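Local coordinates for protein putative enoyl-CoA hydratase (Streptomyces coelicolor A3, PDB 3G64) that probably catalyses hydration of, or a related reaction on, acyl-CoA thioesters, at residues A[109-115]-A[228-232]; A[146-152]-A[178-184]; A[166-170]-A[192-196]. The contacts are given in a common frame with arbitrary orientation. Where two conformers were deposited one is given. Residue numbers count along the deposited sequence, not the author numbering.

Contact 1: A[109-115]-A[228-232]; sequences VRECPFP and KALLT
A fully extended lysine reaches from one helix into the C-terminal end of another and ends among carbonyl oxygens. Lys228, on helix 221-234, keeps all four chi angles trans, points its CB toward 109-115 and is buried there. Lys228 NZ donates to Val109 O at 2.9 Å and to Phe114 O at 2.9 Å, with Cys112 SG 3.4 Å from the same NZ, and NZ also forms a salt bridge with Asp136. The acceptors converge because helix 92-111 stops at Glu111. Cys112 leaves helical angles (phi/psi -71/140), Pro113 centres an inverse gamma turn closed by Phe114 N to Cys112 O (2.8 Å), and Phe114 and Pro115 run on extended. One turn further along the lysine's helix, which is regular (Thr232 N to Lys228 O, 3.0 Å), Thr232 (chi1 m) meets Arg110. The arginine folds back with chi1 to chi3 all m, so that Arg110 NH2 makes a weak hydrogen bond of 2.8 Å to Thr232 OG1, while its NH1 is hydrogen-bonded to Ala134 O and forms a salt bridge with Asp136. Nearest CA pairs are Arg110-Thr232 at 6.8 Å, Glu111-Ala229 at 6.7 Å and Pro115-Lys228 at 7.2 Å. The contact ties helix 221-234 to the helix-to-strand turn between helix 92-111 and sheet strand 116-120, within the alpha/beta core of the crotonase fold.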
ATOM      1  N   VAL A 109      12.045 -12.086 -11.156  1.00 21.22           N
ATOM      2  CA  VAL A 109      12.570 -11.843  -9.810  1.00 23.02           C
ATOM      3  C   VAL A 109      11.467 -12.010  -8.772  1.00 26.06           C
ATOM      4  O   VAL A 109      11.672 -12.634  -7.734  1.00 25.82           O
ATOM      5  CB  VAL A 109      13.234 -10.456  -9.655  1.00 22.40           C
ATOM      6  CG1 VAL A 109      13.596 -10.194  -8.172  1.00 22.47           C
ATOM      7  CG2 VAL A 109      14.485 -10.376 -10.508  1.00 17.68           C
ATOM      8  N   ARG A 110      10.283 -11.463  -9.052  1.00 24.87           N
ATOM      9  CA  ARG A 110       9.169 -11.585  -8.114  1.00 22.85           C
ATOM     10  C   ARG A 110       8.690 -13.044  -7.924  1.00 28.11           C
ATOM     11  O   ARG A 110       8.092 -13.368  -6.885  1.00 24.20           O
ATOM     12  CB  ARG A 110       7.982 -10.675  -8.542  1.00 21.65           C
ATOM     13  CG  ARG A 110       8.337  -9.122  -8.505  1.00 17.51           C
ATOM     14  CD  ARG A 110       8.844  -8.672  -7.093  1.00 19.26           C
ATOM     15  NE  ARG A 110       8.059  -9.294  -6.010  1.00 24.16           N
ATOM     16  CZ  ARG A 110       8.573  -9.723  -4.852  1.00 31.19           C
ATOM     17  NH1 ARG A 110       9.881  -9.602  -4.599  1.00 27.87           N
ATOM     18  NH2 ARG A 110       7.785 -10.296  -3.942  1.00 28.14           N
ATOM     19  N   GLU A 111       8.929 -13.903  -8.912  0.74 26.20           N
ATOM     20  CA  GLU A 111       8.319 -15.234  -8.890  0.74 28.95           C
ATOM     21  C   GLU A 111       9.270 -16.397  -8.606  0.74 28.56           C
ATOM     22  O   GLU A 111       8.812 -17.519  -8.433  0.74 30.74           O
ATOM     23  CB  GLU A 111       7.546 -15.516 -10.201  0.74 27.80           C
ATOM     24  CG  GLU A 111       6.238 -14.743 -10.322  0.74 24.58           C
ATOM     25  CD  GLU A 111       5.464 -15.048 -11.609  0.74 30.85           C
ATOM     26  OE1 GLU A 111       5.976 -15.763 -12.497  0.74 27.23           O
ATOM     27  OE2 GLU A 111       4.324 -14.559 -11.729  0.74 35.78           O
ATOM     28  N   CYS A 112      10.576 -16.148  -8.584  0.50 25.62           N
ATOM     29  CA  CYS A 112      11.533 -17.236  -8.420  0.50 26.11           C
ATOM     30  C   CYS A 112      11.474 -17.793  -6.997  0.50 27.66           C
ATOM     31  O   CYS A 112      11.357 -17.027  -6.038  0.50 24.28           O
ATOM     32  CB  CYS A 112      12.954 -16.776  -8.760  0.50 27.58           C
ATOM     33  SG  CYS A 112      13.585 -15.367  -7.774  0.50 25.34           S
ATOM     34  N   PRO A 113      11.577 -19.128  -6.863  1.00 29.01           N
ATOM     35  CA  PRO A 113      11.350 -19.840  -5.597  1.00 28.65           C
ATOM     36  C   PRO A 113      12.519 -19.713  -4.597  1.00 32.70           C
ATOM     37  O   PRO A 113      12.940 -20.711  -4.023  1.00 31.50           O
ATOM     38  CB  PRO A 113      11.179 -21.290  -6.041  1.00 31.60           C
ATOM     39  CG  PRO A 113      12.031 -21.394  -7.301  1.00 31.43           C
ATOM     40  CD  PRO A 113      11.953 -20.030  -7.968  1.00 29.21           C
ATOM     41  N   PHE A 114      13.010 -18.498  -4.388  1.00 25.30           N
ATOM     42  CA  PHE A 114      14.062 -18.221  -3.406  1.00 25.90           C
ATOM     43  C   PHE A 114      14.137 -16.727  -3.285  1.00 27.95           C
ATOM     44  O   PHE A 114      13.819 -16.011  -4.235  1.00 27.85           O
ATOM     45  CB  PHE A 114      15.438 -18.774  -3.821  1.00 22.84           C
ATOM     46  CG  PHE A 114      15.782 -18.566  -5.277  1.00 25.95           C
ATOM     47  CD1 PHE A 114      16.310 -17.359  -5.720  1.00 27.76           C
ATOM     48  CD2 PHE A 114      15.578 -19.590  -6.204  1.00 28.63           C
ATOM     49  CE1 PHE A 114      16.620 -17.166  -7.073  1.00 31.26           C
ATOM     50  CE2 PHE A 114      15.878 -19.421  -7.545  1.00 31.02           C
ATOM     51  CZ  PHE A 114      16.403 -18.194  -7.990  1.00 33.39           C
ATOM     52  N   PRO A 115      14.556 -16.248  -2.112  1.00 27.16           N
ATOM     53  CA  PRO A 115      14.725 -14.818  -1.859  1.00 26.60           C
ATOM     54  C   PRO A 115      15.858 -14.229  -2.701  1.00 28.83           C
ATOM     55  O   PRO A 115      16.918 -14.849  -2.907  1.00 23.81           O
ATOM     56  CB  PRO A 115      15.120 -14.737  -0.359  1.00 29.53           C
ATOM     57  CG  PRO A 115      15.271 -16.139   0.114  1.00 31.13           C
ATOM     58  CD  PRO A 115      14.926 -17.104  -0.968  1.00 25.70           C
ATOM     59  N   LYS A 228       7.425 -15.939   0.116  1.00 22.96           N
ATOM     60  CA  LYS A 228       7.579 -15.016  -0.992  1.00 22.25           C
ATOM     61  C   LYS A 228       6.427 -15.205  -1.998  1.00 25.83           C
ATOM     62  O   LYS A 228       5.830 -14.239  -2.465  1.00 24.76           O
ATOM     63  CB  LYS A 228       8.928 -15.241  -1.673  1.00 21.64           C
ATOM     64  CG  LYS A 228       9.092 -14.468  -2.970  1.00 29.13           C
ATOM     65  CD  LYS A 228      10.536 -14.558  -3.458  1.00 27.83           C
ATOM     66  CE  LYS A 228      10.694 -13.901  -4.807  1.00 24.08           C
ATOM     67  NZ  LYS A 228      12.150 -13.797  -5.153  1.00 23.72           N
ATOM     68  N   ALA A 229       6.132 -16.461  -2.321  1.00 23.04           N
ATOM     69  CA  ALA A 229       5.047 -16.786  -3.241  1.00 27.48           C
ATOM     70  C   ALA A 229       3.704 -16.219  -2.761  1.00 24.31           C
ATOM     71  O   ALA A 229       2.933 -15.700  -3.561  1.00 22.32           O
ATOM     72  CB  ALA A 229       4.948 -18.337  -3.459  1.00 23.11           C
ATOM     73  N   LEU A 230       3.426 -16.281  -1.463  1.00 22.58           N
ATOM     74  CA  LEU A 230       2.128 -15.782  -0.972  1.00 24.88           C
ATOM     75  C   LEU A 230       2.059 -14.253  -0.907  1.00 24.63           C
ATOM     76  O   LEU A 230       1.023 -13.668  -1.187  1.00 25.74           O
ATOM     77  CB  LEU A 230       1.736 -16.427   0.374  1.00 22.93           C
ATOM     78  CG  LEU A 230       0.883 -17.704   0.186  1.00 30.57           C
ATOM     79  CD1 LEU A 230       1.539 -18.712  -0.768  1.00 25.24           C
ATOM     80  CD2 LEU A 230       0.599 -18.359   1.507  1.00 30.84           C
ATOM     81  N   LEU A 231       3.159 -13.610  -0.528  1.00 23.64           N
ATOM     82  CA  LEU A 231       3.224 -12.150  -0.586  1.00 26.30           C
ATOM     83  C   LEU A 231       2.929 -11.664  -2.009  1.00 25.57           C
ATOM     84  O   LEU A 231       2.100 -10.778  -2.252  1.00 25.24           O
ATOM     85  CB  LEU A 231       4.628 -11.665  -0.171  1.00 27.00           C
ATOM     86  CG  LEU A 231       4.839 -11.593   1.341  1.00 28.41           C
ATOM     87  CD1 LEU A 231       6.346 -11.541   1.696  1.00 26.78           C
ATOM     88  CD2 LEU A 231       4.058 -10.420   1.933  1.00 23.20           C
ATOM     89  N   THR A 232       3.624 -12.267  -2.952  1.00 22.41           N
ATOM     90  CA  THR A 232       3.511 -11.868  -4.340  1.00 23.39           C
ATOM     91  C   THR A 232       2.114 -12.096  -4.895  1.00 23.07           C
ATOM     92  O   THR A 232       1.517 -11.197  -5.501  1.00 25.60           O
ATOM     93  CB  THR A 232       4.553 -12.626  -5.180  1.00 22.43           C
ATOM     94  OG1 THR A 232       5.854 -12.119  -4.850  1.00 27.97           O
ATOM     95  CG2 THR A 232       4.312 -12.432  -6.642  1.00 19.26           C
TER

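Contact 2: A[146-152]-A[178-184]; sequences FAFLFTR and LLMLGDT
Polar side-chain bonds reach the end of helix 172-181 and the turn after it, where Gly182 has positive phi (68/27). Arg152 (chi1 m, chi3 t) donates from NH2 to Gly182 O at 3.0 Å and more weakly from NE to the same Gly182 O at 3.5 Å, and its NH2 forms a salt bridge with Asp183 OD1 at 2.7 Å. Asp183 also pairs with Arg215 of the third subunit. Thr151 (chi1 p) places OG1 2.9 Å from Met180 O, a selenomethionine carbonyl.

Two waters join the backbones. Water 1 accepts a hydrogen bond from Phe148 N (2.8 Å) and donates to Leu178 O (3.0 Å) and Asp183 O (2.8 Å); water 2 accepts from Thr151 N (3.0 Å) and gives to Phe148 O and Leu179 O, each at 2.6 Å.

In the crotonase fold, strand 145-147 is the middle of a small sheet, between 123-125 and the antiparallel 185-186; it continues into a turn beside 178-184, the lead-in to that outer strand. The segments accordingly run antiparallel, with CA pairs Ala147-Thr184 (4.7 Å), Leu149-Gly182 (4.1 Å) and Thr151-Met180 (6.5 Å). Beyond the strand, Phe148 centres an inverse gamma turn, and the chain then enters a 3-10 turn that includes Thr151 and Arg152.

Close backbone approach brings CA-H...O contacts from Thr184 CA to Phe146 O (3.4 Å) and from Gly182 CA to Phe148 O (3.5 Å); a CB on Gly182 would crowd Leu149 CA. Apolar packing centres on Phe148 (chi1 m, chi2 -89°): its CB lies 3.5 Å from Leu179 CD2, its CE2 4.1 Å from Leu178 CD2.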
ATOM      1  N   PHE A 146      19.036   6.021  -5.325  1.00 21.22           N
ATOM      2  CA  PHE A 146      18.012   5.584  -6.279  1.00 19.80           C
ATOM      3  C   PHE A 146      17.560   6.731  -7.163  1.00 24.21           C
ATOM      4  O   PHE A 146      17.393   7.874  -6.699  1.00 26.98           O
ATOM      5  CB  PHE A 146      16.747   5.104  -5.559  1.00 22.64           C
ATOM      6  CG  PHE A 146      16.923   3.897  -4.710  1.00 26.92           C
ATOM      7  CD1 PHE A 146      16.636   2.630  -5.210  1.00 27.65           C
ATOM      8  CD2 PHE A 146      17.294   4.032  -3.360  1.00 27.10           C
ATOM      9  CE1 PHE A 146      16.738   1.481  -4.379  1.00 27.48           C
ATOM     10  CE2 PHE A 146      17.408   2.894  -2.526  1.00 26.68           C
ATOM     11  CZ  PHE A 146      17.144   1.621  -3.046  1.00 26.76           C
ATOM     12  N   ALA A 147      17.338   6.436  -8.434  1.00 19.30           N
ATOM     13  CA  ALA A 147      16.703   7.414  -9.293  1.00 20.47           C
ATOM     14  C   ALA A 147      15.823   6.706 -10.318  1.00 23.32           C
ATOM     15  O   ALA A 147      16.298   5.905 -11.111  1.00 21.11           O
ATOM     16  CB  ALA A 147      17.773   8.309  -9.988  1.00 16.45           C
ATOM     17  N   PHE A 148      14.525   6.979 -10.274  1.00 22.69           N
ATOM     18  CA  PHE A 148      13.593   6.349 -11.229  1.00 25.38           C
ATOM     19  C   PHE A 148      13.410   7.306 -12.367  1.00 24.65           C
ATOM     20  O   PHE A 148      12.390   7.979 -12.449  1.00 29.57           O
ATOM     21  CB  PHE A 148      12.266   6.032 -10.524  1.00 22.52           C
ATOM     22  CG  PHE A 148      12.404   4.976  -9.457  1.00 23.60           C
ATOM     23  CD1 PHE A 148      12.265   3.626  -9.777  1.00 22.19           C
ATOM     24  CD2 PHE A 148      12.726   5.322  -8.161  1.00 20.66           C
ATOM     25  CE1 PHE A 148      12.406   2.639  -8.792  1.00 20.25           C
ATOM     26  CE2 PHE A 148      12.872   4.332  -7.168  1.00 22.31           C
ATOM     27  CZ  PHE A 148      12.706   2.989  -7.499  1.00 19.90           C
ATOM     28  N   LEU A 149      14.431   7.400 -13.218  1.00 22.91           N
ATOM     29  CA  LEU A 149      14.569   8.530 -14.118  1.00 29.36           C
ATOM     30  C   LEU A 149      14.083   8.300 -15.576  1.00 25.15           C
ATOM     31  O   LEU A 149      14.516   8.967 -16.502  1.00 22.06           O
ATOM     32  CB  LEU A 149      16.007   9.057 -14.058  1.00 29.58           C
ATOM     33  CG  LEU A 149      17.085   7.990 -14.129  1.00 30.59           C
ATOM     34  CD1 LEU A 149      16.887   7.142 -15.418  1.00 27.61           C
ATOM     35  CD2 LEU A 149      18.476   8.644 -14.067  1.00 27.90           C
ATOM     36  N   PHE A 150      13.152   7.368 -15.771  1.00 19.41           N
ATOM     37  CA  PHE A 150      12.595   7.155 -17.117  1.00 20.28           C
ATOM     38  C   PHE A 150      12.051   8.398 -17.811  1.00 21.41           C
ATOM     39  O   PHE A 150      12.263   8.590 -19.025  1.00 21.28           O
ATOM     40  CB  PHE A 150      11.507   6.067 -17.024  1.00 21.37           C
ATOM     41  CG  PHE A 150      12.013   4.829 -16.351  1.00 24.86           C
ATOM     42  CD1 PHE A 150      12.916   4.008 -17.010  1.00 26.29           C
ATOM     43  CD2 PHE A 150      11.677   4.550 -15.040  1.00 27.24           C
ATOM     44  CE1 PHE A 150      13.441   2.884 -16.385  1.00 29.30           C
ATOM     45  CE2 PHE A 150      12.183   3.419 -14.406  1.00 28.64           C
ATOM     46  CZ  PHE A 150      13.059   2.577 -15.095  1.00 26.17           C
ATOM     47  N   THR A 151      11.329   9.246 -17.083  1.00 20.16           N
ATOM     48  CA  THR A 151      10.761  10.408 -17.753  1.00 20.45           C
ATOM     49  C   THR A 151      11.874  11.341 -18.265  1.00 23.13           C
ATOM     50  O   THR A 151      11.649  12.140 -19.178  1.00 21.60           O
ATOM     51  CB  THR A 151       9.786  11.191 -16.871  1.00 19.76           C
ATOM     52  OG1 THR A 151      10.475  11.688 -15.732  1.00 21.38           O
ATOM     53  CG2 THR A 151       8.585  10.328 -16.430  1.00 17.16           C
ATOM     54  N   ARG A 152      13.077  11.246 -17.686  1.00 20.94           N
ATOM     55  CA  ARG A 152      14.185  12.088 -18.180  1.00 20.55           C
ATOM     56  C   ARG A 152      14.695  11.676 -19.556  1.00 21.98           C
ATOM     57  O   ARG A 152      15.465  12.435 -20.176  1.00 18.75           O
ATOM     58  CB  ARG A 152      15.402  12.044 -17.255  1.00 24.12           C
ATOM     59  CG  ARG A 152      15.050  12.204 -15.840  1.00 29.72           C
ATOM     60  CD  ARG A 152      15.227  13.557 -15.403  1.00 29.27           C
ATOM     61  NE  ARG A 152      15.256  13.577 -13.942  1.00 32.70           N
ATOM     62  CZ  ARG A 152      15.652  14.617 -13.224  1.00 41.24           C
ATOM     63  NH1 ARG A 152      16.103  15.700 -13.833  1.00 49.06           N
ATOM     64  NH2 ARG A 152      15.589  14.578 -11.911  1.00 41.17           N
ATOM     65  N   LEU A 178       8.447  10.191  -7.101  1.00 18.27           N
ATOM     66  CA  LEU A 178       9.698   9.572  -7.517  1.00 20.01           C
ATOM     67  C   LEU A 178       9.688   9.281  -9.024  1.00 23.39           C
ATOM     68  O   LEU A 178      10.659   9.537  -9.736  1.00 24.79           O
ATOM     69  CB  LEU A 178       9.888   8.262  -6.746  1.00 16.49           C
ATOM     70  CG  LEU A 178      10.792   8.345  -5.510  1.00 24.16           C
ATOM     71  CD1 LEU A 178      10.297   9.433  -4.593  1.00 17.96           C
ATOM     72  CD2 LEU A 178      10.793   6.965  -4.805  1.00 17.88           C
ATOM     73  N   LEU A 179       8.583   8.713  -9.492  1.00 17.71           N
ATOM     74  CA  LEU A 179       8.490   8.284 -10.887  1.00 20.96           C
ATOM     75  C   LEU A 179       8.255   9.440 -11.830  1.00 21.79           C
ATOM     76  O   LEU A 179       8.725   9.436 -12.953  1.00 22.12           O
ATOM     77  CB  LEU A 179       7.367   7.261 -11.071  1.00 22.96           C
ATOM     78  CG  LEU A 179       7.642   5.896 -10.424  1.00 24.58           C
ATOM     79  CD1 LEU A 179       6.426   4.984 -10.605  1.00 24.06           C
ATOM     80  CD2 LEU A 179       8.869   5.290 -11.052  1.00 27.45           C
HETATM   81  N   MSE A 180       7.515  10.448 -11.417  1.00 20.49           N
HETATM   82  CA  MSE A 180       7.319  11.489 -12.406  1.00 18.26           C
HETATM   83  C   MSE A 180       8.483  12.474 -12.560  1.00 23.64           C
HETATM   84  O   MSE A 180       8.781  12.916 -13.665  1.00 24.50           O
HETATM   85  CB  MSE A 180       6.046  12.245 -12.167  1.00 25.31           C
HETATM   86  CG  MSE A 180       5.397  12.387 -13.517  1.00 43.84           C
HETATM   87 SE   MSE A 180       3.901  13.509 -13.462  0.75 51.22          SE
HETATM   88  CE  MSE A 180       2.825  12.356 -12.364  1.00 17.64           C
ATOM     89  N   LEU A 181       9.120  12.831 -11.458  1.00 22.21           N
ATOM     90  CA  LEU A 181      10.199  13.829 -11.539  1.00 24.31           C
ATOM     91  C   LEU A 181      11.570  13.193 -11.740  1.00 27.01           C
ATOM     92  O   LEU A 181      12.485  13.843 -12.230  1.00 25.54           O
ATOM     93  CB  LEU A 181      10.225  14.684 -10.262  1.00 24.74           C
ATOM     94  CG  LEU A 181       8.961  15.534  -9.998  1.00 30.82           C
ATOM     95  CD1 LEU A 181       8.997  16.247  -8.616  1.00 33.85           C
ATOM     96  CD2 LEU A 181       8.806  16.531 -11.114  1.00 29.00           C
ATOM     97  N   GLY A 182      11.728  11.942 -11.298  1.00 23.13           N
ATOM     98  CA  GLY A 182      12.991  11.252 -11.473  1.00 23.60           C
ATOM     99  C   GLY A 182      14.149  11.830 -10.655  1.00 25.93           C
ATOM    100  O   GLY A 182      15.301  11.693 -11.052  1.00 29.11           O
ATOM    101  N   ASP A 183      13.855  12.476  -9.527  1.00 22.25           N
ATOM    102  CA  ASP A 183      14.910  13.025  -8.665  1.00 25.76           C
ATOM    103  C   ASP A 183      15.590  11.943  -7.826  1.00 26.57           C
ATOM    104  O   ASP A 183      15.002  10.913  -7.480  1.00 24.27           O
ATOM    105  CB  ASP A 183      14.354  14.122  -7.742  1.00 29.13           C
ATOM    106  CG  ASP A 183      14.083  15.442  -8.483  1.00 38.58           C
ATOM    107  OD1 ASP A 183      14.653  15.648  -9.579  1.00 37.20           O
ATOM    108  OD2 ASP A 183      13.298  16.280  -7.973  1.00 38.12           O
ATOM    109  N   THR A 184      16.844  12.188  -7.487  1.00 29.15           N
ATOM    110  CA  THR A 184      17.612  11.259  -6.667  1.00 26.90           C
ATOM    111  C   THR A 184      17.052  11.102  -5.252  1.00 26.29           C
ATOM    112  O   THR A 184      16.646  12.066  -4.608  1.00 27.27           O
ATOM    113  CB  THR A 184      19.114  11.683  -6.628  1.00 33.58           C
ATOM    114  OG1 THR A 184      19.627  11.564  -7.948  1.00 36.54           O
ATOM    115  CG2 THR A 184      19.936  10.773  -5.708  1.00 28.73           C
TER
HETATM  116  O   HOH W   1      13.366   8.964  -8.681  1.00 19.51           O
HETATM  117  O   HOH W   2      10.592   8.326 -14.319  1.00 33.76           O

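Contact 3: A[166-170]-A[192-196]; sequences LPRVV and RIGLI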
ATOM      1  N   LEU A 166       6.292   0.257  -7.144  1.00 19.19           N
ATOM      2  CA  LEU A 166       6.720   1.357  -6.271  1.00 17.19           C
ATOM      3  C   LEU A 166       5.619   1.792  -5.299  1.00 19.24           C
ATOM      4  O   LEU A 166       5.876   1.921  -4.110  1.00 24.58           O
ATOM      5  CB  LEU A 166       7.322   2.535  -7.053  1.00 15.89           C
ATOM      6  CG  LEU A 166       8.063   3.593  -6.203  1.00 17.02           C
ATOM      7  CD1 LEU A 166       9.253   3.044  -5.362  1.00 19.66           C
ATOM      8  CD2 LEU A 166       8.523   4.725  -7.122  1.00 14.20           C
ATOM      9  N   PRO A 167       4.387   2.011  -5.789  1.00 21.03           N
ATOM     10  CA  PRO A 167       3.381   2.422  -4.799  1.00 17.92           C
ATOM     11  C   PRO A 167       3.118   1.347  -3.761  1.00 21.54           C
ATOM     12  O   PRO A 167       2.634   1.694  -2.669  1.00 20.92           O
ATOM     13  CB  PRO A 167       2.086   2.598  -5.610  1.00 18.00           C
ATOM     14  CG  PRO A 167       2.435   2.364  -7.007  1.00 22.21           C
ATOM     15  CD  PRO A 167       3.897   2.077  -7.174  1.00 18.16           C
ATOM     16  N   ARG A 168       3.368   0.079  -4.091  1.00 16.76           N
ATOM     17  CA  ARG A 168       3.124  -0.989  -3.119  1.00 16.24           C
ATOM     18  C   ARG A 168       4.241  -1.074  -2.070  1.00 22.02           C
ATOM     19  O   ARG A 168       4.067  -1.701  -1.015  1.00 19.83           O
ATOM     20  CB  ARG A 168       2.937  -2.345  -3.822  1.00 17.63           C
ATOM     21  CG  ARG A 168       1.556  -2.408  -4.507  1.00 17.52           C
ATOM     22  CD  ARG A 168       1.501  -3.487  -5.554  1.00 20.05           C
ATOM     23  NE  ARG A 168       0.133  -3.638  -6.080  1.00 19.66           N
ATOM     24  CZ  ARG A 168      -0.389  -2.921  -7.081  1.00 20.06           C
ATOM     25  NH1 ARG A 168       0.321  -1.957  -7.661  1.00 19.62           N
ATOM     26  NH2 ARG A 168      -1.643  -3.174  -7.502  1.00 19.65           N
ATOM     27  N   VAL A 169       5.367  -0.420  -2.351  1.00 20.93           N
ATOM     28  CA  VAL A 169       6.472  -0.389  -1.389  1.00 21.12           C
ATOM     29  C   VAL A 169       6.435   0.898  -0.565  1.00 19.66           C
ATOM     30  O   VAL A 169       6.567   0.857   0.653  1.00 23.16           O
ATOM     31  CB  VAL A 169       7.848  -0.564  -2.100  1.00 24.63           C
ATOM     32  CG1 VAL A 169       9.015  -0.390  -1.111  1.00 25.44           C
ATOM     33  CG2 VAL A 169       7.917  -1.948  -2.757  1.00 18.86           C
ATOM     34  N   VAL A 170       6.236   2.040  -1.216  1.00 19.33           N
ATOM     35  CA  VAL A 170       6.397   3.321  -0.538  1.00 20.99           C
ATOM     36  C   VAL A 170       5.118   4.150  -0.432  1.00 27.08           C
ATOM     37  O   VAL A 170       5.149   5.245   0.118  1.00 28.08           O
ATOM     38  CB  VAL A 170       7.514   4.185  -1.201  1.00 21.59           C
ATOM     39  CG1 VAL A 170       8.849   3.435  -1.213  1.00 19.32           C
ATOM     40  CG2 VAL A 170       7.117   4.629  -2.655  1.00 17.13           C
ATOM     41  N   ARG A 192      13.634   6.131   5.282  0.57 26.92           N
ATOM     42  CA  ARG A 192      12.371   6.659   5.802  0.57 28.59           C
ATOM     43  C   ARG A 192      11.145   6.165   5.021  0.57 30.58           C
ATOM     44  O   ARG A 192      10.133   5.801   5.615  0.57 32.49           O
ATOM     45  CB  ARG A 192      12.379   8.197   5.787  0.57 29.73           C
ATOM     46  CG  ARG A 192      13.305   8.844   6.835  0.57 29.02           C
ATOM     47  CD  ARG A 192      12.991  10.347   7.034  0.57 30.82           C
ATOM     48  NE  ARG A 192      12.917  11.115   5.784  0.57 28.36           N
ATOM     49  CZ  ARG A 192      13.952  11.724   5.210  0.57 25.33           C
ATOM     50  NH1 ARG A 192      15.157  11.651   5.743  0.57 28.15           N
ATOM     51  NH2 ARG A 192      13.783  12.406   4.095  0.57 30.90           N
ATOM     52  N   ILE A 193      11.203   6.176   3.694  1.00 25.70           N
ATOM     53  CA  ILE A 193      10.000   5.840   2.935  1.00 24.04           C
ATOM     54  C   ILE A 193       9.796   4.349   2.699  1.00 25.94           C
ATOM     55  O   ILE A 193       8.799   3.954   2.079  1.00 29.20           O
ATOM     56  CB  ILE A 193       9.856   6.645   1.613  1.00 24.61           C
ATOM     57  CG1 ILE A 193      10.839   6.162   0.543  1.00 24.06           C
ATOM     58  CG2 ILE A 193       9.988   8.162   1.860  1.00 23.43           C
ATOM     59  CD1 ILE A 193      10.859   7.050  -0.722  1.00 19.63           C
ATOM     60  N   GLY A 194      10.717   3.509   3.170  1.00 25.61           N
ATOM     61  CA  GLY A 194      10.501   2.068   3.058  1.00 21.89           C
ATOM     62  C   GLY A 194      11.261   1.286   1.986  1.00 25.32           C
ATOM     63  O   GLY A 194      10.977   0.099   1.752  1.00 23.37           O
ATOM     64  N   LEU A 195      12.243   1.924   1.363  1.00 22.58           N
ATOM     65  CA  LEU A 195      13.016   1.277   0.291  1.00 24.52           C
ATOM     66  C   LEU A 195      14.216   0.462   0.756  1.00 28.18           C
ATOM     67  O   LEU A 195      14.789  -0.272  -0.052  1.00 29.65           O
ATOM     68  CB  LEU A 195      13.537   2.303  -0.702  1.00 21.84           C
ATOM     69  CG  LEU A 195      12.570   2.897  -1.700  1.00 25.87           C
ATOM     70  CD1 LEU A 195      13.259   4.053  -2.469  1.00 24.58           C
ATOM     71  CD2 LEU A 195      12.112   1.787  -2.627  1.00 22.24           C
ATOM     72  N   ILE A 196      14.603   0.588   2.032  1.00 23.11           N
ATOM     73  CA  ILE A 196      15.782  -0.126   2.545  1.00 27.61           C
ATOM     74  C   ILE A 196      15.424  -1.202   3.547  1.00 28.85           C
ATOM     75  O   ILE A 196      14.714  -0.924   4.522  1.00 28.78           O
ATOM     76  CB  ILE A 196      16.746   0.842   3.268  1.00 29.60           C
ATOM     77  CG1 ILE A 196      17.120   1.998   2.344  1.00 36.02           C
ATOM     78  CG2 ILE A 196      17.998   0.103   3.809  1.00 26.40           C
ATOM     79  CD1 ILE A 196      17.735   1.536   1.078  1.00 37.26           C
TER
HETATM   80  O   HOH W   3       8.359  -1.261   2.290  1.00 25.96           O
HETATM   81  O   HOH W   4       6.382   5.088   2.893  1.00 34.20           O
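Val170 is the main bump: its CG1 sits in a hollow formed by Ile193 and Leu195, 3.3 Å from Ile193 O, 3.8 Å from Ile193 CG1 and 3.8 Å from Leu195 CG. Gly194, between them, is the first residue to leave helical angles, in a Schellman motif with positive phi (104/11). With no CB it lets the last turn of helix 162-170 come close, to 5.6 Å between Val170 CA and Gly194 CA, and leaves room for Val169 O, from which an ideal CB on Gly194 would lie 3.4 Å. Beside it, Val169 CG1 approaches Gly194 O at 3.5 Å and Leu195 CD2 at 4.1 Å. Leu195 is the answering bump, its CD2 also reaching Leu166 CD1 at 4.2 Å, one helical turn before Val170, and Leu133 of helix 127-134 backs the same apolar patch. Where the backbones part, water fills the gaps. Water 4 donates to Val170 O (3.0 Å) and Ile193 O (2.8 Å), while water 3 lies 3.2 Å from Val169 O and 3.0 Å from Gly194 O. The C-terminal turn of helix 162-170 thus packs on the Schellman-capped end of the helix at 187-193, among the helices beside strand 145-147 in the crotonase fold.

Along the chain, the first segment of contact 1 comes first and its second last, so 109-115 and 228-232 bracket everything in contacts 2 and 3, whose segments alternate. Contacts 2 and 3 have centres 14 Å apart and touch: Leu166 on helix 162-170 packs on Leu178 and Leu179 of the following helix 172-181 and on Phe148, and Phe146 meets Ile196. They thus share one apolar core between the small sheet and these helices. Contact 1 lies apart, its centre 26 Å from that of contact 2 and 18 Å from that of contact 3, beside the larger sheet. Each contact also packs on neighbouring subunits, so all three lie close to the interfaces of the trimer.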